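Local atomic coordinates of uncharacterized protein (Bacteroides uniformis, PDB entry 4IYK), a protein that is of unknown function but probably binds carbohydrate, with an N-terminal domain of the transthyretin clan followed by a C-terminal domain of the E-set clan. Residues D14-G19 with S94-Y99; A70-V75 with D89-S94; N81-E86 with K102-I107; P112-N117 with F199-L204; V120-F125 with T179-L184. All coordinates share one frame; numbering follows the deposited sequence. Where two conformers were deposited one is given.

Overall arrangement
Contacts 1, 2 and 3 lie in the N-terminal domain, contacts 4 and 5 in the C-terminal one. Contacts 1 and 2 are partly buried strand pairings on two sheets packed together: Ile17 of contact 1 meets Phe90 of contact 2. Contact 1 adds side-chain hydrogen bonds, among them a His-carboxylate bond on its more exposed face, whereas contact 2 is mainly backbone and apolar. Contact 3 sits nearer the middle of the chain, trades regular pairing for aromatic packing, and its Ile107 reaches Ala203 and Leu204 of contact 4. In the second domain, contact 4 joins two sheets through hydrophobic side chains alone, while contact 5 pairs strands within one sheet; their centres are about 7 Å apart.

Contact 1: residues D14-G19 with S94-Y99; sequences DASIHG and SGDNVY. With EDO (1,2-ethanediol), chain I.
The carbonyl oxygen of Ser16 receives two N-H groups of Asn97: the side-chain ND2 at 3.2 Å, in a fairly straight bond, and the backbone N in a weak, bent one. ND2 also donates to Lys93 O, so the amide bridges the 14-19 strand and the chain just before 94-99. Asp96 spreads its carboxylate between two donors on the other face. His18 NE2 reaches the syn lone pair of Asp96 OD2 at 3.0 Å, with ring and carboxylate only 10° from coplanar, while Ser16 OG donates to OD1 on the anti side at 3.0 Å. With CG between the backbone N and carbonyl carbon (chi1 59°), the His18 ring lies beside the neighbouring strand, its CE1 3.6 Å from Val98 CG2. On the inner face, Ile17 CD1 packs 3.8 Å from Asn97 CB, and Ile17 continues onto Phe90 of the facing sheet. Backbone bonds from Gly95 N to Asp14 O and Tyr99 N to His18 O complete a parallel strand pair in this transthyretin-clan beta-sandwich domain.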
# COMPACT_ATOMS: atom_id res chain seq x y z
N ASP A 14 25.17 11.57 11.16
CA ASP A 14 26.33 10.72 10.90
C ASP A 14 25.92 9.33 10.35
O ASP A 14 26.76 8.44 10.25
CB ASP A 14 27.16 10.56 12.20
CG ASP A 14 26.41 10.02 13.42
OD1 ASP A 14 25.17 9.84 13.34
OD2 ASP A 14 27.06 9.82 14.48
N ALA A 15 24.63 9.16 9.99
CA ALA A 15 24.18 7.86 9.50
C ALA A 15 23.09 7.95 8.43
O ALA A 15 22.46 9.01 8.22
CB ALA A 15 23.70 7.01 10.67
N SER A 16 22.88 6.83 7.74
CA SER A 16 21.85 6.68 6.71
C SER A 16 21.24 5.30 6.89
O SER A 16 21.90 4.43 7.46
CB SER A 16 22.41 6.88 5.31
OG SER A 16 23.54 6.05 5.08
N ILE A 17 19.98 5.12 6.50
CA ILE A 17 19.30 3.83 6.64
C ILE A 17 18.33 3.64 5.48
O ILE A 17 17.70 4.58 5.00
CB ILE A 17 18.62 3.66 8.03
CG1 ILE A 17 18.12 2.21 8.24
CG2 ILE A 17 17.49 4.72 8.28
CD1 ILE A 17 18.13 1.73 9.73
N HIS A 18 18.25 2.42 4.98
CA HIS A 18 17.34 2.06 3.89
C HIS A 18 16.92 0.62 4.12
O HIS A 18 17.55 -0.08 4.92
CB HIS A 18 17.99 2.28 2.50
CG HIS A 18 19.24 1.47 2.34
ND1 HIS A 18 19.22 0.21 1.75
CD2 HIS A 18 20.50 1.72 2.79
CE1 HIS A 18 20.46 -0.24 1.83
NE2 HIS A 18 21.26 0.63 2.46
N GLY A 19 15.88 0.19 3.44
CA GLY A 19 15.36 -1.16 3.58
C GLY A 19 13.99 -1.30 2.97
O GLY A 19 13.54 -0.43 2.21
N SER A 94 26.91 4.11 12.96
CA SER A 94 27.52 5.21 12.22
C SER A 94 27.72 4.74 10.77
O SER A 94 28.08 3.58 10.55
CB SER A 94 28.84 5.61 12.88
OG SER A 94 29.41 6.78 12.31
N GLY A 95 27.39 5.59 9.81
CA GLY A 95 27.47 5.25 8.39
C GLY A 95 26.18 4.66 7.83
O GLY A 95 25.08 5.00 8.30
N ASP A 96 26.30 3.76 6.83
CA ASP A 96 25.12 3.17 6.20
C ASP A 96 24.60 1.96 6.97
O ASP A 96 25.37 1.20 7.54
CB ASP A 96 25.37 2.80 4.73
CG ASP A 96 24.09 2.49 3.96
OD1 ASP A 96 23.11 3.28 4.09
OD2 ASP A 96 24.06 1.45 3.26
N ASN A 97 23.26 1.82 6.97
CA ASN A 97 22.52 0.76 7.64
C ASN A 97 21.45 0.20 6.73
O ASN A 97 20.83 0.95 5.96
CB ASN A 97 21.85 1.29 8.92
CG ASN A 97 22.81 1.73 9.99
OD1 ASN A 97 23.01 1.04 10.98
ND2 ASN A 97 23.37 2.93 9.86
N VAL A 98 21.19 -1.11 6.83
CA VAL A 98 20.14 -1.71 6.01
C VAL A 98 19.24 -2.52 6.98
O VAL A 98 19.76 -3.08 7.92
CB VAL A 98 20.73 -2.54 4.80
CG1 VAL A 98 21.65 -3.67 5.26
CG2 VAL A 98 19.64 -3.05 3.88
N TYR A 99 17.89 -2.45 6.82
CA TYR A 99 16.97 -3.23 7.67
C TYR A 99 15.61 -3.42 7.00
O TYR A 99 14.89 -2.45 6.68
CB TYR A 99 16.79 -2.62 9.08
CG TYR A 99 16.17 -3.58 10.09
CD1 TYR A 99 14.79 -3.73 10.17
CD2 TYR A 99 16.96 -4.32 10.95
CE1 TYR A 99 14.21 -4.60 11.09
CE2 TYR A 99 16.39 -5.19 11.89
CZ TYR A 99 15.01 -5.33 11.96
OH TYR A 99 14.43 -6.18 12.87
C1 EDO I . 9.76 -8.16 12.89
O1 EDO I . 8.62 -8.88 12.42
C2 EDO I . 10.41 -7.37 11.72
O2 EDO I . 11.48 -6.61 12.23

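Contact 2: residues A70-V75 with D89-S94; sequences AATYDV and DFVVKS
Tyr73 and Phe90 form a hydrogen-bonded pair in the antiparallel hairpin of strands 67-77 and 85-92, and Asp89 also faces Tyr73, which makes a G1 beta bulge. Asp89 takes the positive phi (58°) expected of the first residue of such a bulge. Two backbone bonds close the pair: Tyr73 N to Phe90 O and Phe90 N to Tyr73 O, each 2.7 Å. Farther along, Val92 N meets Ala71 O at 2.8 Å, whereas the return bond from Ala71 N to Val92 O is weak and bent.

The apolar contacts gather on the face bearing Tyr73, Phe90 and Val92. Val92 CG2 approaches Tyr73 CE1 at 3.7 Å, and Tyr73 OH is held by Phe69 O. This face turns to the other sheet, where Phe90 meets Ile17 and Val92 meets Ala15. On the opposite face, Thr72 OG1 lies 3.7 Å from Val91 CG2.

Among the charged groups, Asp74 OD1 and Asp89 OD1 are 4.3 Å apart, a proximity that may be unfavourable; Asp74 OD1 is hydrogen-bonded to His45. Beyond the bulge, Val75 CG2, anti to its own carbonyl carbon, makes a CH-pi contact over one face of the Phe90 ring, 3.9 Å from its centroid and displaced toward the rim beside CG.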
# COMPACT_ATOMS: atom_id res chain seq x y z
N ALA A 70 23.31 8.23 14.55
CA ALA A 70 23.79 6.97 15.08
C ALA A 70 23.41 6.94 16.55
O ALA A 70 23.85 7.81 17.30
CB ALA A 70 25.30 6.84 14.90
N ALA A 71 22.48 6.03 16.90
CA ALA A 71 21.90 5.87 18.24
C ALA A 71 21.12 4.55 18.34
O ALA A 71 21.06 3.81 17.36
CB ALA A 71 20.96 7.04 18.54
N THR A 72 20.51 4.28 19.51
CA THR A 72 19.65 3.12 19.75
C THR A 72 18.21 3.65 19.85
O THR A 72 17.97 4.65 20.51
CB THR A 72 20.11 2.35 20.99
OG1 THR A 72 21.46 1.94 20.77
CG2 THR A 72 19.25 1.12 21.26
N TYR A 73 17.27 2.98 19.16
CA TYR A 73 15.88 3.41 19.08
C TYR A 73 14.86 2.33 19.44
O TYR A 73 15.16 1.14 19.41
CB TYR A 73 15.57 3.83 17.62
CG TYR A 73 16.35 5.01 17.09
CD1 TYR A 73 17.62 4.84 16.53
CD2 TYR A 73 15.81 6.29 17.08
CE1 TYR A 73 18.34 5.92 16.04
CE2 TYR A 73 16.52 7.38 16.58
CZ TYR A 73 17.79 7.19 16.05
OH TYR A 73 18.50 8.26 15.57
N ASP A 74 13.64 2.77 19.68
CA ASP A 74 12.45 1.95 19.78
C ASP A 74 11.65 2.24 18.53
O ASP A 74 11.36 3.41 18.27
CB ASP A 74 11.64 2.25 21.04
CG ASP A 74 12.36 1.86 22.32
OD1 ASP A 74 12.99 0.77 22.34
OD2 ASP A 74 12.31 2.65 23.29
N VAL A 75 11.34 1.22 17.72
CA VAL A 75 10.58 1.40 16.46
C VAL A 75 9.14 0.95 16.71
O VAL A 75 8.92 -0.05 17.39
CB VAL A 75 11.23 0.67 15.25
CG1 VAL A 75 10.40 0.81 13.97
CG2 VAL A 75 12.65 1.15 15.00
N ASP A 89 15.05 -1.75 20.97
CA ASP A 89 16.53 -1.73 20.93
C ASP A 89 17.07 -1.87 19.50
O ASP A 89 17.93 -2.71 19.20
CB ASP A 89 17.13 -2.80 21.86
CG ASP A 89 16.58 -2.78 23.29
OD1 ASP A 89 16.22 -1.68 23.78
OD2 ASP A 89 16.51 -3.85 23.90
N PHE A 90 16.59 -1.01 18.62
CA PHE A 90 16.97 -0.92 17.22
C PHE A 90 18.21 -0.03 17.12
O PHE A 90 18.12 1.18 17.35
CB PHE A 90 15.77 -0.34 16.44
CG PHE A 90 15.91 -0.32 14.93
CD1 PHE A 90 15.47 -1.39 14.16
CD2 PHE A 90 16.40 0.81 14.28
CE1 PHE A 90 15.54 -1.35 12.76
CE2 PHE A 90 16.49 0.84 12.88
CZ PHE A 90 16.06 -0.24 12.13
N VAL A 91 19.38 -0.63 16.83
CA VAL A 91 20.65 0.11 16.77
C VAL A 91 20.91 0.65 15.36
O VAL A 91 20.93 -0.10 14.37
CB VAL A 91 21.85 -0.73 17.30
CG1 VAL A 91 23.19 0.00 17.12
CG2 VAL A 91 21.66 -1.11 18.76
N VAL A 92 21.11 1.97 15.28
CA VAL A 92 21.50 2.64 14.04
C VAL A 92 22.99 2.92 14.20
O VAL A 92 23.39 3.72 15.04
CB VAL A 92 20.66 3.91 13.72
CG1 VAL A 92 21.30 4.74 12.60
CG2 VAL A 92 19.22 3.54 13.35
N LYS A 93 23.82 2.20 13.44
CA LYS A 93 25.28 2.36 13.47
C LYS A 93 25.71 3.58 12.65
O LYS A 93 24.98 4.02 11.75
CB LYS A 93 25.98 1.09 12.94
CG LYS A 93 25.94 -0.08 13.91
CD LYS A 93 27.12 -1.03 13.72
CE LYS A 93 27.25 -2.03 14.85
NZ LYS A 93 28.45 -2.88 14.70
N SER A 94 26.91 4.11 12.96
CA SER A 94 27.52 5.21 12.22
C SER A 94 27.72 4.74 10.77
O SER A 94 28.08 3.58 10.55
CB SER A 94 28.84 5.61 12.88
OG SER A 94 29.41 6.78 12.31

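Contact 3: residues N81-E86 with K102-I107; sequences NFYPFE and KVIPYI. With EDO (1,2-ethanediol), chain I.
Tyr106 drives the edge of its ring into the face of Tyr83, an edge-to-face pair with planes at 71° and centroids 4.9 Å apart. Tyr106 CE1 stands over the centre of the Tyr83 ring, while one face of Tyr106 covers the backbone of Phe82 and its OH lies 2.9 Å from Phe82 O. Tyr83 OH is hydrogen-bonded to Glu133. Phe82 instead offers a face to Val103: CG1 sits in CH-pi contact 3.6 Å from the ring centroid, only 15° off the normal. The same methyl touches the edge of Phe85 at CE1, so Val103 serves two rings. Between these groups the backbones bond from Tyr83 N to Ile104 O, 2.9 Å, and from Tyr106 N to Asn81 O. One water joins Tyr83 O to Ile104 N, and an ethanediol, probably from the crystallisation liquor, donates to Lys102 O. With Tyr106 and Ile107 reaching strand 196-206, these strand ends and loops pack through aromatic rings close to where the transthyretin-clan domain passes into the E-set-clan domain.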
# COMPACT_ATOMS: atom_id res chain seq x y z
N ASN A 81 -1.33 -0.77 7.07
CA ASN A 81 -2.06 -1.80 6.32
C ASN A 81 -1.52 -3.21 6.68
O ASN A 81 -1.76 -4.18 5.96
CB ASN A 81 -2.01 -1.53 4.82
CG ASN A 81 -0.66 -1.63 4.16
OD1 ASN A 81 0.33 -2.13 4.76
ND2 ASN A 81 -0.63 -1.28 2.87
N PHE A 82 -0.80 -3.29 7.81
CA PHE A 82 -0.31 -4.55 8.32
C PHE A 82 -0.46 -4.53 9.82
O PHE A 82 -0.62 -3.45 10.41
CB PHE A 82 1.14 -4.85 7.87
CG PHE A 82 2.19 -3.82 8.21
CD1 PHE A 82 2.80 -3.81 9.46
CD2 PHE A 82 2.64 -2.94 7.24
CE1 PHE A 82 3.79 -2.87 9.76
CE2 PHE A 82 3.63 -2.00 7.53
CZ PHE A 82 4.21 -1.98 8.79
N TYR A 83 -0.46 -5.73 10.45
CA TYR A 83 -0.64 -5.84 11.90
C TYR A 83 0.47 -5.09 12.65
O TYR A 83 1.66 -5.23 12.31
CB TYR A 83 -0.72 -7.31 12.37
CG TYR A 83 -2.09 -7.92 12.15
CD1 TYR A 83 -2.42 -8.51 10.93
CD2 TYR A 83 -3.07 -7.85 13.13
CE1 TYR A 83 -3.68 -9.08 10.72
CE2 TYR A 83 -4.34 -8.40 12.92
CZ TYR A 83 -4.65 -8.97 11.70
OH TYR A 83 -5.89 -9.52 11.49
N PRO A 84 0.05 -4.22 13.61
CA PRO A 84 1.02 -3.44 14.39
C PRO A 84 1.94 -4.30 15.25
O PRO A 84 1.60 -5.40 15.68
CB PRO A 84 0.12 -2.58 15.28
CG PRO A 84 -1.12 -3.37 15.45
CD PRO A 84 -1.32 -3.95 14.07
N PHE A 85 3.12 -3.75 15.51
CA PHE A 85 4.16 -4.33 16.34
C PHE A 85 5.22 -3.28 16.62
O PHE A 85 5.27 -2.22 15.98
CB PHE A 85 4.79 -5.61 15.71
CG PHE A 85 5.57 -5.40 14.43
CD1 PHE A 85 4.92 -5.43 13.20
CD2 PHE A 85 6.95 -5.25 14.44
CE1 PHE A 85 5.63 -5.25 12.01
CE2 PHE A 85 7.66 -5.09 13.25
CZ PHE A 85 7.00 -5.08 12.04
N GLU A 86 6.10 -3.62 17.55
CA GLU A 86 7.23 -2.82 17.94
C GLU A 86 8.52 -3.59 17.75
O GLU A 86 8.54 -4.81 17.88
CB GLU A 86 7.09 -2.44 19.41
CG GLU A 86 6.71 -1.01 19.66
CD GLU A 86 6.91 -0.59 21.10
OE1 GLU A 86 6.32 -1.23 22.01
OE2 GLU A 86 7.67 0.38 21.34
N LYS A 102 9.59 -7.44 8.47
CA LYS A 102 8.70 -8.56 8.12
C LYS A 102 7.34 -8.34 8.78
O LYS A 102 7.26 -8.16 9.99
CB LYS A 102 9.31 -9.91 8.55
CG LYS A 102 10.77 -10.11 8.15
CD LYS A 102 10.94 -10.78 6.79
CE LYS A 102 12.37 -11.25 6.57
NZ LYS A 102 12.73 -12.43 7.41
N VAL A 103 6.27 -8.30 7.98
CA VAL A 103 4.94 -7.93 8.46
C VAL A 103 3.85 -8.90 7.98
O VAL A 103 4.08 -9.71 7.07
CB VAL A 103 4.61 -6.45 8.01
CG1 VAL A 103 5.77 -5.49 8.30
CG2 VAL A 103 4.20 -6.37 6.53
N ILE A 104 2.67 -8.80 8.58
CA ILE A 104 1.48 -9.56 8.20
C ILE A 104 0.51 -8.55 7.63
O ILE A 104 -0.09 -7.81 8.44
CB ILE A 104 0.84 -10.39 9.38
CG1 ILE A 104 1.82 -11.44 9.94
CG2 ILE A 104 -0.51 -11.04 8.94
CD1 ILE A 104 1.42 -12.00 11.35
N PRO A 105 0.36 -8.44 6.28
CA PRO A 105 -0.62 -7.49 5.72
C PRO A 105 -2.03 -7.94 6.09
O PRO A 105 -2.23 -9.13 6.33
CB PRO A 105 -0.39 -7.57 4.21
CG PRO A 105 0.18 -8.92 3.97
CD PRO A 105 0.97 -9.28 5.21
N TYR A 106 -2.99 -7.01 6.17
CA TYR A 106 -4.36 -7.44 6.47
C TYR A 106 -4.92 -8.25 5.31
O TYR A 106 -5.58 -9.26 5.51
CB TYR A 106 -5.26 -6.22 6.77
CG TYR A 106 -4.78 -5.40 7.95
CD1 TYR A 106 -4.51 -6.00 9.18
CD2 TYR A 106 -4.61 -4.02 7.85
CE1 TYR A 106 -4.06 -5.26 10.27
CE2 TYR A 106 -4.16 -3.27 8.93
CZ TYR A 106 -3.89 -3.89 10.14
OH TYR A 106 -3.44 -3.17 11.22
N ILE A 107 -4.60 -7.83 4.09
CA ILE A 107 -5.03 -8.46 2.85
C ILE A 107 -3.87 -8.56 1.86
O ILE A 107 -3.11 -7.60 1.70
CB ILE A 107 -6.21 -7.62 2.22
CG1 ILE A 107 -7.48 -7.65 3.12
CG2 ILE A 107 -6.52 -8.07 0.76
CD1 ILE A 107 -8.57 -6.74 2.67
C1 EDO I . 9.76 -8.16 12.89
O1 EDO I . 8.62 -8.88 12.42
C2 EDO I . 10.41 -7.37 11.72
O2 EDO I . 11.48 -6.61 12.23
O HOH W 1 2.71 -7.33 11.04

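Contact 4: residues P112-N117 with F199-L204; sequences PKVEKN and FRIGAL
Ile201 CD1 is touched by two residues of the 112-117 strand: Pro112 CB at 3.7 Å and Val114 CG2 at 3.8 Å. The side chains of Val114 and Ile201 slide past each other in opposite directions, which brings CG2 also to 4.0 Å from Ile201 CG1. The other methyl of Val114, CG1, anti to the backbone N (chi1 -173°), meets Phe199 CB at 3.8 Å, and these two side chains cross at about a right angle. The Phe199 ring leads away from the strand toward Leu141 and Ala143. With axes 8.3 Å apart at their closest and running 141° to one another, the strands belong to the two facing sheets of an E-set-clan beta-sandwich, joined here purely by apolar groups. Behind the first shell, backbone bonds to Thr124 and Thr122 hold Lys113 and Glu115 in one sheet, on either side of Val114. Phe199 and Ile201 are fixed in the other by backbone bonds to Val221 and Ala218, and Ile201 also packs against Phe125.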
# COMPACT_ATOMS: atom_id res chain seq x y z
N PRO A 112 -3.08 -10.37 -9.54
CA PRO A 112 -3.62 -9.13 -10.10
C PRO A 112 -3.31 -9.00 -11.59
O PRO A 112 -2.22 -9.34 -12.04
CB PRO A 112 -2.91 -8.04 -9.28
CG PRO A 112 -1.63 -8.65 -8.91
CD PRO A 112 -1.96 -10.08 -8.63
N LYS A 113 -4.31 -8.54 -12.36
CA LYS A 113 -4.22 -8.31 -13.79
C LYS A 113 -4.97 -7.02 -14.12
O LYS A 113 -6.12 -6.90 -13.72
CB LYS A 113 -4.83 -9.51 -14.54
CG LYS A 113 -4.27 -9.78 -15.93
CD LYS A 113 -5.00 -10.98 -16.54
CE LYS A 113 -4.58 -11.29 -17.96
NZ LYS A 113 -5.44 -12.36 -18.57
N VAL A 114 -4.31 -6.04 -14.79
CA VAL A 114 -4.97 -4.79 -15.19
C VAL A 114 -4.72 -4.62 -16.69
O VAL A 114 -3.56 -4.54 -17.12
CB VAL A 114 -4.56 -3.52 -14.38
CG1 VAL A 114 -5.43 -2.32 -14.78
CG2 VAL A 114 -4.65 -3.76 -12.87
N GLU A 115 -5.78 -4.61 -17.49
CA GLU A 115 -5.56 -4.45 -18.92
C GLU A 115 -6.65 -3.62 -19.60
O GLU A 115 -7.78 -3.49 -19.10
CB GLU A 115 -5.38 -5.80 -19.64
CG GLU A 115 -6.45 -6.85 -19.39
CD GLU A 115 -6.16 -8.20 -20.01
OE1 GLU A 115 -4.98 -8.61 -20.03
OE2 GLU A 115 -7.12 -8.85 -20.47
N LYS A 116 -6.25 -3.08 -20.75
CA LYS A 116 -7.08 -2.28 -21.63
C LYS A 116 -7.62 -3.17 -22.74
O LYS A 116 -6.82 -3.82 -23.43
CB LYS A 116 -6.26 -1.11 -22.21
CG LYS A 116 -7.02 -0.19 -23.16
CD LYS A 116 -6.07 0.84 -23.76
CE LYS A 116 -6.78 1.86 -24.61
NZ LYS A 116 -7.21 1.33 -25.93
N ASN A 117 -8.94 -3.20 -22.91
CA ASN A 117 -9.60 -3.95 -23.97
C ASN A 117 -10.64 -3.02 -24.59
O ASN A 117 -11.66 -2.73 -23.97
CB ASN A 117 -10.21 -5.28 -23.47
CG ASN A 117 -9.25 -6.19 -22.72
OD1 ASN A 117 -9.35 -6.36 -21.50
ND2 ASN A 117 -8.32 -6.81 -23.44
N PHE A 199 -2.34 2.44 -12.93
CA PHE A 199 -3.52 1.83 -12.32
C PHE A 199 -3.07 0.93 -11.19
O PHE A 199 -2.03 0.27 -11.29
CB PHE A 199 -4.35 1.06 -13.37
CG PHE A 199 -4.85 1.94 -14.49
CD1 PHE A 199 -6.08 2.60 -14.38
CD2 PHE A 199 -4.06 2.20 -15.61
CE1 PHE A 199 -6.52 3.47 -15.39
CE2 PHE A 199 -4.51 3.06 -16.62
CZ PHE A 199 -5.72 3.70 -16.50
N ARG A 200 -3.81 0.96 -10.09
CA ARG A 200 -3.43 0.18 -8.92
C ARG A 200 -4.65 -0.37 -8.20
O ARG A 200 -5.52 0.37 -7.75
CB ARG A 200 -2.59 1.05 -7.96
CG ARG A 200 -1.76 0.28 -6.94
CD ARG A 200 -1.13 1.28 -5.97
NE ARG A 200 -0.06 0.70 -5.15
CZ ARG A 200 0.50 1.31 -4.11
NH1 ARG A 200 0.10 2.52 -3.76
NH2 ARG A 200 1.46 0.72 -3.42
N ILE A 201 -4.70 -1.70 -8.11
CA ILE A 201 -5.77 -2.38 -7.37
C ILE A 201 -5.50 -2.17 -5.88
O ILE A 201 -4.39 -2.45 -5.44
CB ILE A 201 -5.82 -3.90 -7.68
CG1 ILE A 201 -6.14 -4.17 -9.15
CG2 ILE A 201 -6.81 -4.66 -6.71
CD1 ILE A 201 -5.63 -5.55 -9.66
N GLY A 202 -6.51 -1.72 -5.14
CA GLY A 202 -6.46 -1.57 -3.69
C GLY A 202 -7.57 -2.35 -3.00
O GLY A 202 -8.67 -2.52 -3.55
N ALA A 203 -7.31 -2.83 -1.78
CA ALA A 203 -8.30 -3.54 -0.97
C ALA A 203 -8.18 -3.08 0.45
O ALA A 203 -7.09 -3.13 1.02
CB ALA A 203 -8.12 -5.05 -1.07
N LEU A 204 -9.29 -2.57 1.00
CA LEU A 204 -9.38 -2.04 2.36
C LEU A 204 -10.04 -3.07 3.28
O LEU A 204 -11.20 -3.44 3.10
CB LEU A 204 -10.14 -0.69 2.39
CG LEU A 204 -10.20 0.03 3.77
CD1 LEU A 204 -8.81 0.46 4.24
CD2 LEU A 204 -11.17 1.25 3.72

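Contact 5: residues V120-F125 with T179-L184; sequences VITATF and TLSIDL
Ile121 and Ile182 form one of two hydrogen-bonded pairs in this antiparallel strand pairing, and their side chains point into the interior together with those of Ala123 and Leu180. Ile121 N and Ile182 N each reach the partner's carbonyl oxygen at 2.8 Å. Ala123 N meets Leu180 O at 2.8 Å in an almost straight bond (177°), and Leu180 N returns to Ala123 O.

Packing is tight on this inner side. Leu180 CD1 comes against the edge of the Phe125 ring, 3.8 Å from CE1. At the far end Ile121 CG1 touches Leu184 CD2 at 3.7 Å, the two side chains crossing at a slant. Phe199, Ile201, Leu141 and Ile139 of the facing sheet cover this layer.

The other side, with Val120, Thr122, Thr124, Thr179, Ser181 and Asp183, is more open and largely polar. Thr122 OG1 and Ser181 OG are 3.7 Å apart and are bridged by a water, which donates to Thr122 OG1 at 2.7 Å and lies 2.6 Å from Ser181 OG. Thr124 and Thr179 lie side by side, pointing the same way, with only a methyl-to-hydroxyl touch.

The chemistry thus divides between the two faces of the sheet: direct apolar packing toward the sandwich interior, and one hydroxyl pair linked through a water on the outer side, while backbone bonds alone directly tie the strands by hydrogen bonding.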
# COMPACT_ATOMS: atom_id res chain seq x y z
N VAL A 120 -11.97 0.24 -22.45
CA VAL A 120 -12.25 -0.04 -21.03
C VAL A 120 -11.00 -0.61 -20.38
O VAL A 120 -10.34 -1.48 -20.95
CB VAL A 120 -13.47 -1.00 -20.83
CG1 VAL A 120 -13.70 -1.30 -19.35
CG2 VAL A 120 -14.75 -0.45 -21.47
N ILE A 121 -10.70 -0.12 -19.17
CA ILE A 121 -9.63 -0.64 -18.32
C ILE A 121 -10.32 -1.63 -17.37
O ILE A 121 -11.27 -1.24 -16.70
CB ILE A 121 -8.86 0.48 -17.56
CG1 ILE A 121 -8.34 1.59 -18.52
CG2 ILE A 121 -7.73 -0.13 -16.70
CD1 ILE A 121 -7.29 1.19 -19.52
N THR A 122 -9.90 -2.91 -17.37
CA THR A 122 -10.48 -3.94 -16.50
C THR A 122 -9.41 -4.53 -15.57
O THR A 122 -8.35 -4.93 -16.03
CB THR A 122 -11.18 -5.05 -17.33
OG1 THR A 122 -12.29 -4.46 -17.99
CG2 THR A 122 -11.70 -6.20 -16.46
N ALA A 123 -9.75 -4.64 -14.27
CA ALA A 123 -8.90 -5.24 -13.25
C ALA A 123 -9.55 -6.53 -12.77
O ALA A 123 -10.77 -6.57 -12.57
CB ALA A 123 -8.70 -4.28 -12.09
N THR A 124 -8.77 -7.62 -12.69
CA THR A 124 -9.23 -8.92 -12.19
C THR A 124 -8.22 -9.38 -11.16
O THR A 124 -7.01 -9.12 -11.31
CB THR A 124 -9.46 -9.96 -13.31
OG1 THR A 124 -8.26 -10.13 -14.06
CG2 THR A 124 -10.62 -9.58 -14.23
N PHE A 125 -8.71 -9.99 -10.08
CA PHE A 125 -7.89 -10.37 -8.95
C PHE A 125 -8.67 -11.20 -7.93
O PHE A 125 -9.90 -11.26 -7.95
CB PHE A 125 -7.29 -9.10 -8.24
CG PHE A 125 -8.32 -8.10 -7.73
CD1 PHE A 125 -8.90 -7.17 -8.59
CD2 PHE A 125 -8.72 -8.10 -6.40
CE1 PHE A 125 -9.86 -6.26 -8.12
CE2 PHE A 125 -9.67 -7.18 -5.93
CZ PHE A 125 -10.22 -6.26 -6.79
N THR A 179 -13.84 -8.21 -10.09
CA THR A 179 -13.64 -7.42 -11.32
C THR A 179 -14.00 -5.96 -11.05
O THR A 179 -15.06 -5.69 -10.48
CB THR A 179 -14.49 -8.00 -12.48
OG1 THR A 179 -14.11 -9.37 -12.70
CG2 THR A 179 -14.32 -7.22 -13.79
N LEU A 180 -13.12 -5.03 -11.46
CA LEU A 180 -13.33 -3.58 -11.40
C LEU A 180 -13.07 -3.03 -12.80
O LEU A 180 -12.29 -3.60 -13.55
CB LEU A 180 -12.48 -2.87 -10.33
CG LEU A 180 -12.76 -3.31 -8.87
CD1 LEU A 180 -11.64 -2.91 -7.96
CD2 LEU A 180 -14.13 -2.81 -8.35
N SER A 181 -13.78 -1.96 -13.17
CA SER A 181 -13.73 -1.38 -14.51
C SER A 181 -13.69 0.12 -14.51
O SER A 181 -14.38 0.76 -13.69
CB SER A 181 -14.98 -1.79 -15.30
OG SER A 181 -14.90 -3.12 -15.79
N ILE A 182 -13.00 0.69 -15.53
CA ILE A 182 -13.00 2.11 -15.85
C ILE A 182 -13.33 2.24 -17.34
O ILE A 182 -12.61 1.69 -18.18
CB ILE A 182 -11.70 2.88 -15.46
CG1 ILE A 182 -11.38 2.74 -13.94
CG2 ILE A 182 -11.83 4.37 -15.86
CD1 ILE A 182 -9.89 2.91 -13.62
N ASP A 183 -14.41 2.95 -17.67
CA ASP A 183 -14.78 3.22 -19.06
C ASP A 183 -14.01 4.46 -19.47
O ASP A 183 -14.20 5.51 -18.86
CB ASP A 183 -16.32 3.40 -19.22
CG ASP A 183 -16.79 3.60 -20.66
OD1 ASP A 183 -16.35 4.58 -21.30
OD2 ASP A 183 -17.61 2.82 -21.12
N LEU A 184 -13.15 4.36 -20.48
CA LEU A 184 -12.32 5.49 -20.90
C LEU A 184 -13.10 6.62 -21.52
O LEU A 184 -12.72 7.78 -21.31
CB LEU A 184 -11.20 5.03 -21.83
CG LEU A 184 -10.20 4.07 -21.14
CD1 LEU A 184 -9.14 3.57 -22.15
CD2 LEU A 184 -9.56 4.75 -19.91
O HOH W 2 -14.95 -4.88 -17.75